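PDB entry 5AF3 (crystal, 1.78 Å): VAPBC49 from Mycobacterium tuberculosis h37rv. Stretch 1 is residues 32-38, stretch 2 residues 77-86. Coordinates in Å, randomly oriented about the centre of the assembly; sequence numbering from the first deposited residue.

Stretch 1 (32-38) ATLATWA
Stretch 2 (77-86) EAYVLNAFRR

Two helical segments of one chain pack together in VAPBC49 from Mycobacterium tuberculosis. Residues 32-38 and 77-86 are helical throughout, and both helices begin earlier in the chain. Phi/psi values stay near -63/-41, with Ala38 relaxing to -82/-30. The N-to-C directions make an angle of 118°, so the helices cross steeply, with their axes 11.4 Å apart at closest approach. That is a wide spacing, and the indole of Trp37 spans much of it. In register, Leu34 CA lies nearest Ala78 CA, at 7.4 Å. The contact is compact, burying 251 Å² over both sides.

Backbone hydrogen bonds hold each helix in the i to i+4 pattern: Thr36 N to Ala32 O and Trp37 N to Thr33 O, both 3.0 Å, and Ala38 N to Leu34 O, 2.9 Å, with a weak additional bond from Ala38 N to Ala35 O, 3.3 Å. In the second helix the same pattern runs from Leu81 N to Glu77 O, 3.0 Å, through to Arg86 N to Asn82 O, 2.8 Å. No hydrogen bond crosses between the helices.

The side chain of Trp37 (chi1 -62°, m; chi2 -9°) is a knob in a hole formed by Ala78, Leu81, Asn82 and Arg85, a set spaced along the helix as i, i+3, i+4 and i+7; its CA-to-CB bond points toward the second helix. It has 102 Å² covered, the largest share of any residue here. Leu81 (m, t) places CB over one face of the indole, 4.0 Å from the centroid of the six-membered ring of Trp37 and 23° off its normal, a CH-pi contact; Trp37 CZ3 to Leu81 CB is 3.7 Å. The ring also meets the helix backbone obliquely, with Trp37 CZ3 3.5 Å from Ala78 O and Trp37 CH2 3.6 Å from Asn82 N. These two backbone atoms are already paired with each other, Asn82 N to Ala78 O at 2.9 Å, so the ring packs beside a satisfied helical hydrogen bond.

Apolar packing continues at the small side chain of Ala78, which touches two partners: Ala78 CB lies 3.8 Å from Leu34 CD2 and 4.3 Å from Trp37 CE3. The CA-to-CB bond of Leu34 (m, t) points sideways, but the end of the side chain comes nearer to the second helix and reaches Ala78.

Among the polar side chains, Arg85 (t, t, p, chi4 107°) folds back along its own helix, where Asn82 OD1 (chi1 -163°, t; chi2 36°) accepts from Arg85 NE at 2.8 Å and from Arg85 NH2 at 3.1 Å. The N-H...O angles are 159° and 139°, so the shorter bond is also the straighter. While Arg85 NE and NH2 bond to Asn82 OD1, Arg85 CD lies 4.3 Å from Trp37 CZ2 and 4.4 Å from Thr33 CG2. The CA-to-CB bond of Thr33 (m) points toward the second helix, whereas Thr36 (m) is out of its reach and returns OG1 to Ala32 O, 3.2 Å, within its own helix.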

# COMPACT_ATOMS: atom_id res chain seq x y z
N ALA A 32 6.12 8.23 -13.02
CA ALA A 32 7.00 9.21 -13.67
C ALA A 32 8.45 8.93 -13.29
O ALA A 32 9.37 9.14 -14.11
CB ALA A 32 6.58 10.68 -13.30
N THR A 33 8.66 8.45 -12.06
CA THR A 33 9.98 8.10 -11.59
C THR A 33 10.55 6.95 -12.43
O THR A 33 11.69 6.99 -12.89
CB THR A 33 9.92 7.78 -10.07
OG1 THR A 33 9.52 8.97 -9.38
CG2 THR A 33 11.25 7.34 -9.52
N LEU A 34 9.73 5.92 -12.64
CA LEU A 34 10.13 4.79 -13.46
C LEU A 34 10.46 5.20 -14.88
O LEU A 34 11.43 4.69 -15.47
CB LEU A 34 9.02 3.73 -13.48
CG LEU A 34 8.85 2.89 -12.22
CD1 LEU A 34 7.74 1.90 -12.50
CD2 LEU A 34 10.12 2.13 -11.84
N ALA A 35 9.67 6.12 -15.42
CA ALA A 35 9.89 6.61 -16.77
C ALA A 35 11.27 7.25 -16.83
O ALA A 35 12.02 6.98 -17.77
CB ALA A 35 8.81 7.60 -17.15
N THR A 36 11.62 8.07 -15.83
CA THR A 36 12.95 8.71 -15.78
C THR A 36 14.05 7.64 -15.74
O THR A 36 15.03 7.74 -16.49
CB THR A 36 13.09 9.71 -14.58
OG1 THR A 36 12.08 10.73 -14.70
CG2 THR A 36 14.45 10.37 -14.55
N TRP A 37 13.85 6.61 -14.91
CA TRP A 37 14.82 5.53 -14.81
C TRP A 37 15.01 4.73 -16.11
O TRP A 37 16.10 4.31 -16.40
CB TRP A 37 14.49 4.58 -13.67
CG TRP A 37 14.51 5.25 -12.28
CD1 TRP A 37 14.95 6.51 -11.97
CD2 TRP A 37 14.07 4.67 -11.05
NE1 TRP A 37 14.82 6.76 -10.63
CE2 TRP A 37 14.30 5.64 -10.03
CE3 TRP A 37 13.55 3.41 -10.69
CZ2 TRP A 37 13.98 5.40 -8.67
CZ3 TRP A 37 13.22 3.18 -9.35
CH2 TRP A 37 13.44 4.17 -8.36
N ALA A 38 13.93 4.51 -16.86
CA ALA A 38 13.94 3.70 -18.09
C ALA A 38 14.42 4.48 -19.31
O ALA A 38 14.97 3.89 -20.25
CB ALA A 38 12.55 3.10 -18.33
N GLU A 77 16.02 -4.43 -11.03
CA GLU A 77 16.85 -3.21 -10.90
C GLU A 77 15.99 -2.03 -10.37
O GLU A 77 16.38 -1.30 -9.45
CB GLU A 77 17.49 -2.89 -12.25
CG GLU A 77 18.50 -3.99 -12.66
CD GLU A 77 18.99 -3.87 -14.10
OE1 GLU A 77 18.25 -3.32 -14.94
OE2 GLU A 77 20.16 -4.33 -14.34
N ALA A 78 14.79 -1.88 -10.91
CA ALA A 78 13.85 -0.83 -10.44
C ALA A 78 13.46 -1.04 -8.98
O ALA A 78 13.35 -0.08 -8.21
CB ALA A 78 12.59 -0.75 -11.35
N TYR A 79 13.27 -2.30 -8.59
CA TYR A 79 12.92 -2.66 -7.24
C TYR A 79 14.02 -2.23 -6.27
O TYR A 79 13.75 -1.59 -5.23
CB TYR A 79 12.63 -4.15 -7.11
CG TYR A 79 12.49 -4.62 -5.68
CD1 TYR A 79 11.29 -4.48 -4.98
CD2 TYR A 79 13.56 -5.25 -5.05
CE1 TYR A 79 11.17 -4.94 -3.69
CE2 TYR A 79 13.45 -5.72 -3.78
CZ TYR A 79 12.27 -5.54 -3.09
OH TYR A 79 12.21 -6.03 -1.80
N VAL A 80 15.27 -2.53 -6.63
CA VAL A 80 16.41 -2.18 -5.77
C VAL A 80 16.61 -0.66 -5.68
O VAL A 80 16.77 -0.13 -4.59
CB VAL A 80 17.68 -2.88 -6.23
CG1 VAL A 80 18.93 -2.35 -5.47
CG2 VAL A 80 17.53 -4.43 -5.97
N LEU A 81 16.58 0.03 -6.81
CA LEU A 81 16.63 1.49 -6.84
C LEU A 81 15.51 2.13 -6.03
O LEU A 81 15.70 3.16 -5.41
CB LEU A 81 16.56 1.99 -8.26
CG LEU A 81 17.79 1.76 -9.15
CD1 LEU A 81 17.48 2.29 -10.52
CD2 LEU A 81 19.01 2.49 -8.50
N ASN A 82 14.33 1.53 -6.04
CA ASN A 82 13.25 2.03 -5.19
C ASN A 82 13.52 1.86 -3.71
O ASN A 82 13.09 2.71 -2.88
CB ASN A 82 11.91 1.41 -5.56
CG ASN A 82 10.73 2.20 -5.00
OD1 ASN A 82 10.77 3.44 -4.93
ND2 ASN A 82 9.69 1.50 -4.56
N ALA A 83 14.23 0.79 -3.36
CA ALA A 83 14.62 0.54 -2.00
C ALA A 83 15.64 1.61 -1.61
O ALA A 83 15.61 2.10 -0.47
CB ALA A 83 15.24 -0.85 -1.83
N PHE A 84 16.52 1.97 -2.56
CA PHE A 84 17.47 3.07 -2.33
C PHE A 84 16.70 4.39 -2.09
O PHE A 84 17.00 5.14 -1.13
CB PHE A 84 18.47 3.25 -3.50
CG PHE A 84 19.45 2.11 -3.67
CD1 PHE A 84 19.50 1.03 -2.79
CD2 PHE A 84 20.34 2.15 -4.76
CE1 PHE A 84 20.42 -0.01 -3.01
CE2 PHE A 84 21.25 1.11 -4.98
CZ PHE A 84 21.28 0.05 -4.12
N ARG A 85 15.70 4.64 -2.91
CA ARG A 85 14.90 5.87 -2.86
C ARG A 85 14.17 5.96 -1.52
O ARG A 85 14.20 7.00 -0.87
CB ARG A 85 13.88 5.89 -3.98
CG ARG A 85 13.05 7.18 -4.08
CD ARG A 85 12.08 7.12 -5.24
NE ARG A 85 10.97 6.26 -4.90
CZ ARG A 85 9.74 6.69 -4.61
NH1 ARG A 85 9.43 7.98 -4.66
NH2 ARG A 85 8.81 5.79 -4.32
N ARG A 86 13.53 4.87 -1.12
CA ARG A 86 12.87 4.76 0.19
C ARG A 86 13.80 5.09 1.35
O ARG A 86 13.37 5.69 2.35
CB ARG A 86 12.33 3.33 0.38
CG ARG A 86 11.38 3.14 1.55
CD ARG A 86 10.84 1.69 1.54
NE ARG A 86 10.02 1.40 0.37
CZ ARG A 86 10.31 0.52 -0.61
NH1 ARG A 86 11.45 -0.16 -0.64
NH2 ARG A 86 9.46 0.34 -1.60